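Local structure of CRISPR-associated endonuclease Cas9 (Campylobacter jejuni subsp. jejuni serotype O:2, 5X2H) at residues A[476-481]-A[507-512]; A[554-559]-A[624-629]; A[684-689]-A[734-739]; A[742-747]-A[757-762]. The protein is an RNA-guided DNA endonuclease of bacterial antiviral defence, the full-length enzyme cutting the two strands of target DNA with its RuvC-like and HNH nuclease domains. All coordinates share one frame; numbering follows the deposited sequence.

Interaction 1: A[476-481]-A[507-512]; sequences YGKVHK and DFLPLS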
loop_
_atom_site.group_PDB
_atom_site.type_symbol
_atom_site.label_atom_id
_atom_site.label_comp_id
_atom_site.label_asym_id
_atom_site.label_seq_id
_atom_site.Cartn_x
_atom_site.Cartn_y
_atom_site.Cartn_z
ATOM N N TYR A 476 15.238 20.362 26.274
ATOM C CA TYR A 476 16.596 20.799 26.567
ATOM C C TYR A 476 17.098 21.947 25.702
ATOM O O TYR A 476 18.174 22.482 25.992
ATOM C CB TYR A 476 17.578 19.624 26.432
ATOM C CG TYR A 476 17.241 18.429 27.293
ATOM C CD1 TYR A 476 17.488 18.439 28.660
ATOM C CD2 TYR A 476 16.684 17.284 26.737
ATOM C CE1 TYR A 476 17.183 17.345 29.450
ATOM C CE2 TYR A 476 16.378 16.186 27.519
ATOM C CZ TYR A 476 16.629 16.222 28.874
ATOM O OH TYR A 476 16.323 15.130 29.653
ATOM N N GLY A 477 16.375 22.338 24.659
ATOM C CA GLY A 477 16.821 23.426 23.807
ATOM C C GLY A 477 17.734 22.965 22.690
ATOM O O GLY A 477 17.944 21.772 22.456
ATOM N N LYS A 478 18.299 23.953 21.992
ATOM C CA LYS A 478 19.118 23.680 20.817
ATOM C C LYS A 478 20.346 22.848 21.174
ATOM O O LYS A 478 20.842 22.874 22.304
ATOM C CB LYS A 478 19.558 24.985 20.153
ATOM C CG LYS A 478 18.461 25.742 19.422
ATOM C CD LYS A 478 19.042 26.953 18.704
ATOM C CE LYS A 478 17.960 27.804 18.060
ATOM N NZ LYS A 478 17.204 27.063 17.016
ATOM N N VAL A 479 20.841 22.106 20.181
ATOM C CA VAL A 479 21.937 21.161 20.349
ATOM C C VAL A 479 22.976 21.437 19.266
ATOM O O VAL A 479 22.687 22.055 18.239
ATOM C CB VAL A 479 21.435 19.697 20.284
ATOM C CG1 VAL A 479 22.513 18.716 20.704
ATOM C CG2 VAL A 479 20.205 19.518 21.160
ATOM N N HIS A 480 24.207 20.983 19.513
ATOM C CA HIS A 480 25.281 21.200 18.548
ATOM C C HIS A 480 25.288 20.143 17.450
ATOM O O HIS A 480 25.564 20.458 16.286
ATOM C CB HIS A 480 26.642 21.209 19.250
ATOM C CG HIS A 480 26.743 22.190 20.374
ATOM N ND1 HIS A 480 27.008 23.527 20.174
ATOM C CD2 HIS A 480 26.629 22.025 21.713
ATOM C CE1 HIS A 480 27.046 24.145 21.341
ATOM N NE2 HIS A 480 26.818 23.256 22.291
ATOM N N LYS A 481 25.005 18.888 17.798
ATOM C CA LYS A 481 25.263 17.787 16.885
ATOM C C LYS A 481 24.198 16.711 17.036
ATOM O O LYS A 481 23.585 16.561 18.098
ATOM C CB LYS A 481 26.649 17.181 17.129
ATOM C CG LYS A 481 27.379 16.798 15.857
ATOM C CD LYS A 481 28.258 15.584 16.064
ATOM C CE LYS A 481 28.773 15.067 14.733
ATOM N NZ LYS A 481 29.382 13.715 14.856
ATOM N N ASP A 507 17.882 24.086 12.588
ATOM C CA ASP A 507 18.885 25.064 12.988
ATOM C C ASP A 507 19.583 24.584 14.253
ATOM O O ASP A 507 18.923 24.231 15.236
ATOM C CB ASP A 507 18.241 26.432 13.220
ATOM C CG ASP A 507 19.266 27.531 13.408
ATOM O OD1 ASP A 507 20.438 27.325 13.030
ATOM O OD2 ASP A 507 18.899 28.600 13.937
ATOM N N PHE A 508 20.911 24.574 14.226
ATOM C CA PHE A 508 21.724 24.064 15.320
ATOM C C PHE A 508 22.405 25.205 16.067
ATOM O O PHE A 508 22.386 26.365 15.647
ATOM C CB PHE A 508 22.779 23.081 14.802
ATOM C CG PHE A 508 22.217 21.763 14.359
ATOM C CD1 PHE A 508 21.734 21.597 13.072
ATOM C CD2 PHE A 508 22.182 20.685 15.228
ATOM C CE1 PHE A 508 21.220 20.382 12.662
ATOM C CE2 PHE A 508 21.668 19.468 14.825
ATOM C CZ PHE A 508 21.186 19.316 13.541
ATOM N N LEU A 509 23.013 24.850 17.194
ATOM C CA LEU A 509 23.843 25.800 17.915
ATOM C C LEU A 509 25.136 26.044 17.142
ATOM O O LEU A 509 25.701 25.110 16.565
ATOM C CB LEU A 509 24.174 25.284 19.314
ATOM C CG LEU A 509 23.099 25.397 20.394
ATOM C CD1 LEU A 509 23.610 24.834 21.709
ATOM C CD2 LEU A 509 22.661 26.843 20.560
ATOM N N PRO A 510 25.620 27.283 17.100
ATOM C CA PRO A 510 26.932 27.533 16.493
ATOM C C PRO A 510 28.030 26.821 17.269
ATOM O O PRO A 510 28.129 26.941 18.492
ATOM C CB PRO A 510 27.076 29.058 16.576
ATOM C CG PRO A 510 25.675 29.570 16.697
ATOM C CD PRO A 510 24.938 28.529 17.486
ATOM N N LEU A 511 28.849 26.061 16.545
ATOM C CA LEU A 511 29.999 25.381 17.125
ATOM C C LEU A 511 31.300 26.148 16.932
ATOM O O LEU A 511 32.359 25.657 17.337
ATOM C CB LEU A 511 30.138 23.970 16.535
ATOM C CG LEU A 511 29.827 23.701 15.055
ATOM C CD1 LEU A 511 30.540 24.658 14.103
ATOM C CD2 LEU A 511 30.184 22.260 14.718
ATOM N N SER A 512 31.250 27.332 16.320
ATOM C CA SER A 512 32.454 28.097 16.010
ATOM C C SER A 512 32.285 29.567 16.368
ATOM O O SER A 512 31.504 29.906 17.263
ATOM C CB SER A 512 32.806 27.953 14.529
ATOM O OG SER A 512 33.871 28.819 14.174
#
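Leu509 is wedged between Lys478 and His480 where two loops pass each other. Its CD1 lies over one face of the imidazole, 3.8 Å from the ring centroid and displaced toward the rim beside CE1 and NE2, a CH-pi contact. Its CB meets the same ring at ND1, 3.4 Å away. On the lysine side, Leu509 CG and its second methyl CD2 each lie 3.6 Å from Lys478 CB. The CB of His480 itself points away from the 507-512 loop; CG stands anti to the carbonyl carbon (chi1 -55°), and the ring beyond it comes back to meet Leu509.

One backbone bond pins the crossing. Leu509 N donates to Val479 O at 3.0 Å, almost straight at the hydrogen but reaching the oxygen from well above the carbonyl plane. The same Val479 O sits at the edge of the Phe508 ring, 3.3 Å from CD2, so this oxygen meets two consecutive residues of the opposite loop. At the periphery, Lys478 NZ makes a long salt bridge to Asp507 OD2 (3.8 Å); its stronger partner is Asp439.

Farther out, Arg9 hydrogen-bonds to Lys478 O, and His529 both stacks on Phe508 and donates from ND1 to His480 O. The contact thus joins the turn between helix 456-476 and strand 481-485, opened by Gly477 with its positive phi, to the loop that leaves helix 493-505, with Phe508 packing on strand 530-532 at one border of the RuvC-like sheet.

Interaction 2: A[554-559]-A[624-629]; sequences NHLHHA and IFVSKP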
loop_
_atom_site.group_PDB
_atom_site.type_symbol
_atom_site.label_atom_id
_atom_site.label_comp_id
_atom_site.label_asym_id
_atom_site.label_seq_id
_atom_site.Cartn_x
_atom_site.Cartn_y
_atom_site.Cartn_z
ATOM N N ASN A 554 15.356 -7.763 25.390
ATOM C CA ASN A 554 14.374 -6.774 25.818
ATOM C C ASN A 554 14.564 -5.476 25.036
ATOM O O ASN A 554 15.453 -5.356 24.187
ATOM C CB ASN A 554 14.459 -6.533 27.329
ATOM C CG ASN A 554 15.824 -6.053 27.769
ATOM O OD1 ASN A 554 16.181 -4.894 27.562
ATOM N ND2 ASN A 554 16.589 -6.941 28.396
ATOM N N HIS A 555 13.709 -4.496 25.337
ATOM C CA HIS A 555 13.656 -3.245 24.589
ATOM C C HIS A 555 14.778 -2.274 24.940
ATOM O O HIS A 555 15.002 -1.318 24.190
ATOM C CB HIS A 555 12.307 -2.555 24.822
ATOM C CG HIS A 555 11.134 -3.311 24.282
ATOM N ND1 HIS A 555 11.160 -3.955 23.063
ATOM C CD2 HIS A 555 9.900 -3.526 24.795
ATOM C CE1 HIS A 555 9.991 -4.531 22.847
ATOM N NE2 HIS A 555 9.209 -4.286 23.882
ATOM N N LEU A 556 15.489 -2.490 26.049
ATOM C CA LEU A 556 16.462 -1.504 26.504
ATOM C C LEU A 556 17.717 -1.462 25.639
ATOM O O LEU A 556 18.444 -0.463 25.683
ATOM C CB LEU A 556 16.846 -1.779 27.960
ATOM C CG LEU A 556 15.726 -1.644 28.993
ATOM C CD1 LEU A 556 16.222 -2.040 30.376
ATOM C CD2 LEU A 556 15.171 -0.228 29.005
ATOM N N HIS A 557 17.989 -2.507 24.852
ATOM C CA HIS A 557 19.226 -2.533 24.080
ATOM C C HIS A 557 19.231 -1.525 22.939
ATOM O O HIS A 557 20.304 -1.240 22.395
ATOM C CB HIS A 557 19.489 -3.936 23.530
ATOM C CG HIS A 557 18.761 -4.239 22.257
ATOM N ND1 HIS A 557 17.454 -4.679 22.232
ATOM C CD2 HIS A 557 19.161 -4.175 20.966
ATOM C CE1 HIS A 557 17.079 -4.866 20.980
ATOM N NE2 HIS A 557 18.097 -4.568 20.192
ATOM N N HIS A 558 18.074 -0.982 22.558
ATOM C CA HIS A 558 18.068 0.083 21.561
ATOM C C HIS A 558 18.665 1.367 22.121
ATOM O O HIS A 558 19.184 2.192 21.361
ATOM C CB HIS A 558 16.648 0.336 21.060
ATOM C CG HIS A 558 16.006 -0.861 20.432
ATOM N ND1 HIS A 558 16.553 -1.516 19.349
ATOM C CD2 HIS A 558 14.860 -1.517 20.730
ATOM C CE1 HIS A 558 15.772 -2.527 19.010
ATOM N NE2 HIS A 558 14.739 -2.550 19.833
ATOM N N ALA A 559 18.607 1.551 23.441
ATOM C CA ALA A 559 19.174 2.747 24.050
ATOM C C ALA A 559 20.682 2.631 24.217
ATOM O O ALA A 559 21.405 3.612 24.013
ATOM C CB ALA A 559 18.512 3.020 25.397
ATOM N N ILE A 624 15.271 4.177 32.359
ATOM C CA ILE A 624 14.408 4.337 31.197
ATOM C C ILE A 624 13.054 3.700 31.462
ATOM O O ILE A 624 12.961 2.588 31.998
ATOM C CB ILE A 624 15.065 3.709 29.957
ATOM C CG1 ILE A 624 16.400 4.383 29.650
ATOM C CG2 ILE A 624 14.133 3.779 28.753
ATOM C CD1 ILE A 624 17.190 3.653 28.605
ATOM N N PHE A 625 11.992 4.403 31.084
ATOM C CA PHE A 625 10.667 3.809 30.961
ATOM C C PHE A 625 10.321 3.795 29.478
ATOM O O PHE A 625 10.138 4.854 28.867
ATOM C CB PHE A 625 9.623 4.570 31.771
ATOM C CG PHE A 625 8.321 3.837 31.897
ATOM C CD1 PHE A 625 8.151 2.861 32.869
ATOM C CD2 PHE A 625 7.274 4.104 31.032
ATOM C CE1 PHE A 625 6.956 2.177 32.984
ATOM C CE2 PHE A 625 6.076 3.423 31.142
ATOM C CZ PHE A 625 5.916 2.458 32.118
ATOM N N VAL A 626 10.250 2.593 28.902
ATOM C CA VAL A 626 10.037 2.454 27.468
ATOM C C VAL A 626 8.692 3.053 27.085
ATOM O O VAL A 626 7.655 2.728 27.679
ATOM C CB VAL A 626 10.137 0.976 27.063
ATOM C CG1 VAL A 626 9.926 0.820 25.568
ATOM C CG2 VAL A 626 11.485 0.409 27.484
ATOM N N SER A 627 8.703 3.928 26.084
ATOM C CA SER A 627 7.514 4.651 25.656
ATOM C C SER A 627 6.856 3.940 24.482
ATOM O O SER A 627 7.521 3.616 23.492
ATOM C CB SER A 627 7.862 6.088 25.263
ATOM O OG SER A 627 6.728 6.760 24.738
ATOM N N LYS A 628 5.550 3.707 24.596
ATOM C CA LYS A 628 4.730 3.168 23.528
ATOM C C LYS A 628 3.481 4.026 23.381
ATOM O O LYS A 628 2.859 4.390 24.385
ATOM C CB LYS A 628 4.322 1.712 23.804
ATOM C CG LYS A 628 5.478 0.760 24.049
ATOM C CD LYS A 628 4.982 -0.675 24.172
ATOM C CE LYS A 628 6.125 -1.634 24.470
ATOM N NZ LYS A 628 5.706 -3.057 24.357
ATOM N N PRO A 629 3.095 4.368 22.157
ATOM C CA PRO A 629 1.894 5.181 21.966
ATOM C C PRO A 629 0.634 4.334 21.994
ATOM O O PRO A 629 0.609 3.192 21.531
ATOM C CB PRO A 629 2.108 5.797 20.579
ATOM C CG PRO A 629 2.879 4.742 19.846
ATOM C CD PRO A 629 3.778 4.084 20.883
#
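His555 and Ile624 bury the most surface here, with Leu556 and Val626 equal just behind. Leu556 reaches across with a single methyl: CD2 lies 4.0 Å from Val626 CG2 and 4.1 Å from Ile624 CB, so it meets both branched side chains. Leu556 and Ile624 run past each other in opposite directions. The extended end of Ile624 (chi2 170°) carries CD1 on to Ala559 CB, at 3.5 Å. His555 CB meets the same Val626 methyl, CG2, at 4.1 Å, while its ring turns toward the outstretched Lys628. The two side chains cross at about a right angle; His555 NE2 stands 3.7 Å from Lys628 NZ, a polar approach and not a hydrogen bond.

The helix start is shaped by Asn554, whose OD1 caps Leu556 N at 2.9 Å on a lone pair in the amide plane. His557 ND1 donates back to Asn554 O with the oxygen in its ring plane. His558, predicted to bind one of the magnesium ions, follows in the same turn.

The apolar cluster therefore lies between the start of helix 557-566 and the 624-629 loop. Strand 29-37 of the RuvC-like sheet backs it, with Val35 against Ala559, Cys33 against Ile624 and Ile37 against Val626.

Interaction 3: A[684-689]-A[734-739]; sequences VDIFKH and EFCFSL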
loop_
_atom_site.group_PDB
_atom_site.type_symbol
_atom_site.label_atom_id
_atom_site.label_comp_id
_atom_site.label_asym_id
_atom_site.label_seq_id
_atom_site.Cartn_x
_atom_site.Cartn_y
_atom_site.Cartn_z
ATOM N N VAL A 684 -11.790 -0.187 24.672
ATOM C CA VAL A 684 -12.635 -0.729 25.730
ATOM C C VAL A 684 -12.870 0.372 26.755
ATOM O O VAL A 684 -11.930 1.064 27.160
ATOM C CB VAL A 684 -12.019 -1.982 26.388
ATOM C CG1 VAL A 684 -10.620 -1.698 26.908
ATOM C CG2 VAL A 684 -12.908 -2.486 27.508
ATOM N N ASP A 685 -14.126 0.554 27.153
ATOM C CA ASP A 685 -14.499 1.591 28.103
ATOM C C ASP A 685 -14.674 0.965 29.480
ATOM O O ASP A 685 -15.453 0.021 29.644
ATOM C CB ASP A 685 -15.775 2.304 27.659
ATOM C CG ASP A 685 -15.562 3.160 26.422
ATOM O OD1 ASP A 685 -14.398 3.280 25.972
ATOM O OD2 ASP A 685 -16.555 3.710 25.900
ATOM N N ILE A 686 -13.944 1.492 30.459
ATOM C CA ILE A 686 -13.926 0.954 31.814
ATOM C C ILE A 686 -14.887 1.760 32.672
ATOM O O ILE A 686 -14.817 2.994 32.708
ATOM C CB ILE A 686 -12.506 0.980 32.403
ATOM C CG1 ILE A 686 -11.573 0.106 31.563
ATOM C CG2 ILE A 686 -12.517 0.535 33.862
ATOM C CD1 ILE A 686 -12.090 -1.303 31.343
ATOM N N PHE A 687 -15.791 1.064 33.351
ATOM C CA PHE A 687 -16.732 1.667 34.278
ATOM C C PHE A 687 -16.456 1.153 35.685
ATOM O O PHE A 687 -15.732 0.175 35.889
ATOM C CB PHE A 687 -18.182 1.361 33.884
ATOM C CG PHE A 687 -18.643 2.077 32.652
ATOM C CD1 PHE A 687 -18.251 1.645 31.394
ATOM C CD2 PHE A 687 -19.485 3.172 32.748
ATOM C CE1 PHE A 687 -18.678 2.299 30.257
ATOM C CE2 PHE A 687 -19.920 3.828 31.613
ATOM C CZ PHE A 687 -19.515 3.391 30.366
ATOM N N LYS A 688 -17.056 1.826 36.661
ATOM C CA LYS A 688 -16.900 1.470 38.064
ATOM C C LYS A 688 -18.243 1.655 38.749
ATOM O O LYS A 688 -18.827 2.740 38.686
ATOM C CB LYS A 688 -15.824 2.332 38.731
ATOM C CG LYS A 688 -15.508 1.979 40.174
ATOM C CD LYS A 688 -14.236 2.691 40.620
ATOM C CE LYS A 688 -13.954 2.477 42.093
ATOM N NZ LYS A 688 -14.952 3.184 42.939
ATOM N N HIS A 689 -18.738 0.596 39.384
ATOM C CA HIS A 689 -19.970 0.707 40.149
ATOM C C HIS A 689 -19.767 1.673 41.310
ATOM O O HIS A 689 -18.788 1.569 42.054
ATOM C CB HIS A 689 -20.401 -0.665 40.660
ATOM C CG HIS A 689 -21.781 -0.687 41.238
ATOM N ND1 HIS A 689 -22.080 -0.152 42.473
ATOM C CD2 HIS A 689 -22.944 -1.180 40.752
ATOM C CE1 HIS A 689 -23.367 -0.313 42.721
ATOM N NE2 HIS A 689 -23.914 -0.935 41.692
ATOM N N GLU A 734 -20.209 4.734 36.805
ATOM C CA GLU A 734 -19.562 5.942 36.315
ATOM C C GLU A 734 -18.429 5.566 35.373
ATOM O O GLU A 734 -17.633 4.669 35.673
ATOM C CB GLU A 734 -19.033 6.800 37.468
ATOM C CG GLU A 734 -18.200 6.051 38.495
ATOM C CD GLU A 734 -17.522 6.984 39.483
ATOM O OE1 GLU A 734 -16.332 7.308 39.276
ATOM O OE2 GLU A 734 -18.181 7.404 40.458
ATOM N N PHE A 735 -18.372 6.246 34.234
ATOM C CA PHE A 735 -17.287 6.049 33.285
ATOM C C PHE A 735 -15.966 6.485 33.903
ATOM O O PHE A 735 -15.862 7.580 34.464
ATOM C CB PHE A 735 -17.568 6.835 32.005
ATOM C CG PHE A 735 -16.420 6.865 31.038
ATOM C CD1 PHE A 735 -16.119 5.757 30.263
ATOM C CD2 PHE A 735 -15.658 8.012 30.884
ATOM C CE1 PHE A 735 -15.069 5.789 29.363
ATOM C CE2 PHE A 735 -14.605 8.048 29.990
ATOM C CZ PHE A 735 -14.313 6.940 29.224
ATOM N N CYS A 736 -14.955 5.623 33.803
ATOM C CA CYS A 736 -13.623 5.921 34.320
ATOM C C CYS A 736 -12.696 6.443 33.229
ATOM O O CYS A 736 -12.186 7.564 33.326
ATOM C CB CYS A 736 -13.023 4.672 34.977
ATOM S SG CYS A 736 -14.036 3.988 36.293
ATOM N N PHE A 737 -12.467 5.644 32.189
ATOM C CA PHE A 737 -11.570 6.007 31.100
ATOM C C PHE A 737 -11.751 5.003 29.971
ATOM O O PHE A 737 -12.361 3.944 30.144
ATOM C CB PHE A 737 -10.110 6.052 31.558
ATOM C CG PHE A 737 -9.725 4.925 32.475
ATOM C CD1 PHE A 737 -9.448 3.667 31.973
ATOM C CD2 PHE A 737 -9.635 5.129 33.842
ATOM C CE1 PHE A 737 -9.091 2.633 32.816
ATOM C CE2 PHE A 737 -9.279 4.101 34.689
ATOM C CZ PHE A 737 -9.006 2.852 34.176
ATOM N N SER A 738 -11.216 5.356 28.806
ATOM C CA SER A 738 -11.194 4.483 27.643
ATOM C C SER A 738 -9.781 3.958 27.447
ATOM O O SER A 738 -8.814 4.725 27.527
ATOM C CB SER A 738 -11.662 5.221 26.388
ATOM O OG SER A 738 -12.997 5.672 26.532
ATOM N N LEU A 739 -9.662 2.659 27.195
ATOM C CA LEU A 739 -8.374 2.029 26.955
ATOM C C LEU A 739 -8.255 1.623 25.494
ATOM O O LEU A 739 -9.206 1.111 24.899
ATOM C CB LEU A 739 -8.179 0.802 27.849
ATOM C CG LEU A 739 -8.190 1.047 29.356
ATOM C CD1 LEU A 739 -7.894 -0.242 30.101
ATOM C CD2 LEU A 739 -7.192 2.142 29.727
#
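A classic beta bulge interrupts this antiparallel pairing of strands 683-689 and 733-740: Cys736 and Phe737 both face Ile686. Ile686 N donates to Phe737 O and Ile686 O accepts from Cys736 N, each at 2.9 Å, so the extra residue is taken up between them and the register shifts by one. Regular pairs continue on both sides, Val684 with Leu739 and Lys688 with Glu734.

On the face carrying Phe687 and Phe735, the rings form a T-shaped pair with planes 71° apart and centroids separated by 5.8 Å. The edge of Phe735, led by CD1, points at the face of Phe687. Phe735 CG is anti to the backbone N (chi1 171°), and its ring runs on until CE1 meets Asp685 CB. Arg830 touches both rings and makes a salt bridge to Asp685 OD2, while Arg683 pairs with OD1.

The opposite face is apolar around Ile686, whose CG1 lies 3.8 Å from Phe737 CE1 and 4.0 Å from Leu739 CD1; Phe811 of strand 810-816 packs against all three residues. Back among the aromatics, Ser738 OG donates to Asp685 OD1 at 2.8 Å, meeting that oxygen from above the carboxylate plane.

Interaction 4: A[742-747]-A[757-762]; sequences DSLILI and FVYYNA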
loop_
_atom_site.group_PDB
_atom_site.type_symbol
_atom_site.label_atom_id
_atom_site.label_comp_id
_atom_site.label_asym_id
_atom_site.label_seq_id
_atom_site.Cartn_x
_atom_site.Cartn_y
_atom_site.Cartn_z
ATOM N N ASP A 742 -1.939 -0.620 23.956
ATOM C CA ASP A 742 -0.738 0.036 24.471
ATOM C C ASP A 742 -1.040 1.283 25.296
ATOM O O ASP A 742 -0.161 2.133 25.475
ATOM C CB ASP A 742 0.251 0.373 23.349
ATOM C CG ASP A 742 0.953 -0.856 22.814
ATOM O OD1 ASP A 742 1.114 -1.829 23.582
ATOM O OD2 ASP A 742 1.340 -0.853 21.628
ATOM N N SER A 743 -2.258 1.412 25.816
ATOM C CA SER A 743 -2.513 2.409 26.845
ATOM C C SER A 743 -1.743 2.051 28.108
ATOM O O SER A 743 -1.576 0.873 28.437
ATOM C CB SER A 743 -4.007 2.498 27.161
ATOM O OG SER A 743 -4.720 3.137 26.121
ATOM N N LEU A 744 -1.271 3.072 28.817
ATOM C CA LEU A 744 -0.547 2.870 30.065
ATOM C C LEU A 744 -1.513 2.899 31.241
ATOM O O LEU A 744 -2.256 3.870 31.419
ATOM C CB LEU A 744 0.527 3.939 30.253
ATOM C CG LEU A 744 1.328 3.776 31.543
ATOM C CD1 LEU A 744 2.126 2.484 31.497
ATOM C CD2 LEU A 744 2.237 4.977 31.784
ATOM N N ILE A 745 -1.493 1.839 32.049
ATOM C CA ILE A 745 -2.382 1.733 33.196
ATOM C C ILE A 745 -1.584 1.322 34.425
ATOM O O ILE A 745 -0.509 0.726 34.336
ATOM C CB ILE A 745 -3.537 0.738 32.949
ATOM C CG1 ILE A 745 -2.993 -0.682 32.779
ATOM C CG2 ILE A 745 -4.354 1.161 31.727
ATOM C CD1 ILE A 745 -4.061 -1.733 32.538
ATOM N N LEU A 746 -2.135 1.662 35.588
ATOM C CA LEU A 746 -1.595 1.273 36.883
ATOM C C LEU A 746 -2.606 0.352 37.547
ATOM O O LEU A 746 -3.744 0.764 37.802
ATOM C CB LEU A 746 -1.327 2.499 37.757
ATOM C CG LEU A 746 -0.794 2.239 39.165
ATOM C CD1 LEU A 746 0.711 2.007 39.133
ATOM C CD2 LEU A 746 -1.151 3.391 40.087
ATOM N N ILE A 747 -2.204 -0.891 37.814
ATOM C CA ILE A 747 -3.122 -1.886 38.350
ATOM C C ILE A 747 -2.517 -2.549 39.578
ATOM O O ILE A 747 -1.298 -2.588 39.762
ATOM C CB ILE A 747 -3.507 -2.962 37.312
ATOM C CG1 ILE A 747 -2.268 -3.716 36.831
ATOM C CG2 ILE A 747 -4.249 -2.340 36.148
ATOM C CD1 ILE A 747 -2.595 -4.879 35.924
ATOM N N PHE A 757 2.853 -0.225 37.085
ATOM C CA PHE A 757 2.609 0.328 35.759
ATOM C C PHE A 757 2.796 -0.768 34.719
ATOM O O PHE A 757 3.857 -1.397 34.657
ATOM C CB PHE A 757 3.553 1.493 35.473
ATOM C CG PHE A 757 3.254 2.732 36.267
ATOM C CD1 PHE A 757 2.233 3.584 35.881
ATOM C CD2 PHE A 757 4.002 3.051 37.390
ATOM C CE1 PHE A 757 1.957 4.732 36.603
ATOM C CE2 PHE A 757 3.730 4.196 38.117
ATOM C CZ PHE A 757 2.708 5.040 37.720
ATOM N N VAL A 758 1.766 -1.000 33.906
ATOM C CA VAL A 758 1.820 -1.982 32.832
ATOM C C VAL A 758 1.165 -1.382 31.598
ATOM O O VAL A 758 0.389 -0.427 31.678
ATOM C CB VAL A 758 1.122 -3.309 33.209
ATOM C CG1 VAL A 758 1.803 -3.960 34.414
ATOM C CG2 VAL A 758 -0.356 -3.067 33.482
ATOM N N TYR A 759 1.490 -1.953 30.442
ATOM C CA TYR A 759 0.831 -1.589 29.195
ATOM C C TYR A 759 -0.361 -2.513 28.973
ATOM O O TYR A 759 -0.218 -3.740 29.016
ATOM C CB TYR A 759 1.798 -1.671 28.014
ATOM C CG TYR A 759 2.675 -0.452 27.843
ATOM C CD1 TYR A 759 2.138 0.762 27.432
ATOM C CD2 TYR A 759 4.041 -0.518 28.075
ATOM C CE1 TYR A 759 2.939 1.880 27.268
ATOM C CE2 TYR A 759 4.848 0.591 27.912
ATOM C CZ TYR A 759 4.293 1.786 27.509
ATOM O OH TYR A 759 5.097 2.891 27.350
ATOM N N TYR A 760 -1.531 -1.924 28.753
ATOM C CA TYR A 760 -2.702 -2.697 28.367
ATOM C C TYR A 760 -2.522 -3.215 26.946
ATOM O O TYR A 760 -2.150 -2.459 26.044
ATOM C CB TYR A 760 -3.959 -1.830 28.479
ATOM C CG TYR A 760 -5.161 -2.357 27.726
ATOM C CD1 TYR A 760 -6.054 -3.236 28.325
ATOM C CD2 TYR A 760 -5.412 -1.961 26.417
ATOM C CE1 TYR A 760 -7.156 -3.714 27.639
ATOM C CE2 TYR A 760 -6.505 -2.434 25.722
ATOM C CZ TYR A 760 -7.373 -3.310 26.335
ATOM O OH TYR A 760 -8.463 -3.778 25.638
ATOM N N ASN A 761 -2.773 -4.508 26.745
ATOM C CA ASN A 761 -2.644 -5.132 25.431
ATOM C C ASN A 761 -3.967 -5.583 24.841
ATOM O O ASN A 761 -4.188 -5.419 23.641
ATOM C CB ASN A 761 -1.700 -6.338 25.496
ATOM C CG ASN A 761 -0.254 -5.938 25.695
ATOM O OD1 ASN A 761 0.135 -4.804 25.421
ATOM N ND2 ASN A 761 0.553 -6.876 26.169
ATOM N N ALA A 762 -4.857 -6.149 25.650
ATOM C CA ALA A 762 -6.119 -6.654 25.133
ATOM C C ALA A 762 -7.090 -6.856 26.283
ATOM O O ALA A 762 -6.696 -7.034 27.438
ATOM C CB ALA A 762 -5.932 -7.966 24.363
#
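Tyr760 N donates to Ser743 O over 2.8 Å, and Tyr760 O accepts from Asp742 N at the same length, so one residue is held through both its backbone polar atoms. They open the ladder of a beta hairpin made by strands 744-748 and 756-764 within the PAM-interacting C-terminal region. Ile745 and Val758 follow as a hydrogen-bonded pair with nearly straight bonds in both directions. Leu744 faces Tyr759, and Leu746 faces Phe757, as the non-hydrogen-bonded pairs.

On the side of Ile745 and Val758, the isoleucine CG1 stands between its own backbone N and carbonyl carbon (chi1 65°), where it meets Val758 CG2 at 3.6 Å. Ile747 CD1 reaches that same valine methyl, while Ile745 CD1 extends to Tyr760 CB. The other side is more aromatic. Leu744 CD1 lies over a face of the Tyr759 ring, and Asp742 O approaches the ring edge, 3.3 Å from Tyr759 CD1. The Tyr759 hydroxyl is engaged with Val626 O and Lys628 N of the adjoining loop.

Strand 810-816 flanks the hairpin beside 744-748, and strand 769-773 beside 756-764. Tyr814 meets Phe757 edge-to-face. Across the hairpin, Leu746 CD1 sits squarely over the Phe757 ring, 3.6 Å from the centroid and 1° off its normal, with all six ring carbons at 3.9 Å.

Overall arrangement
The four contacts follow one another along the chain without nesting or crossing. Interaction 1 closes a loop around strand 481-485 and helix 493-505; interaction 2 closes a longer one, partly unmodelled, from the start of helix 557-566 to the loop after helix 615-622. Both belong to the RuvC-like part, their centres about 26 Å apart. Interaction 3 then spans 44 residues to pair strands of a three-stranded sheet, and interaction 4 closes a short hairpin just beyond it. Interaction 4 is the junction: Pro629 O of interaction 2 packs on Asp742 CB, while Leu739 CD2 of interaction 3 packs on Ile745 CG2. The nuclease part is thus tied to the C-terminal sheets.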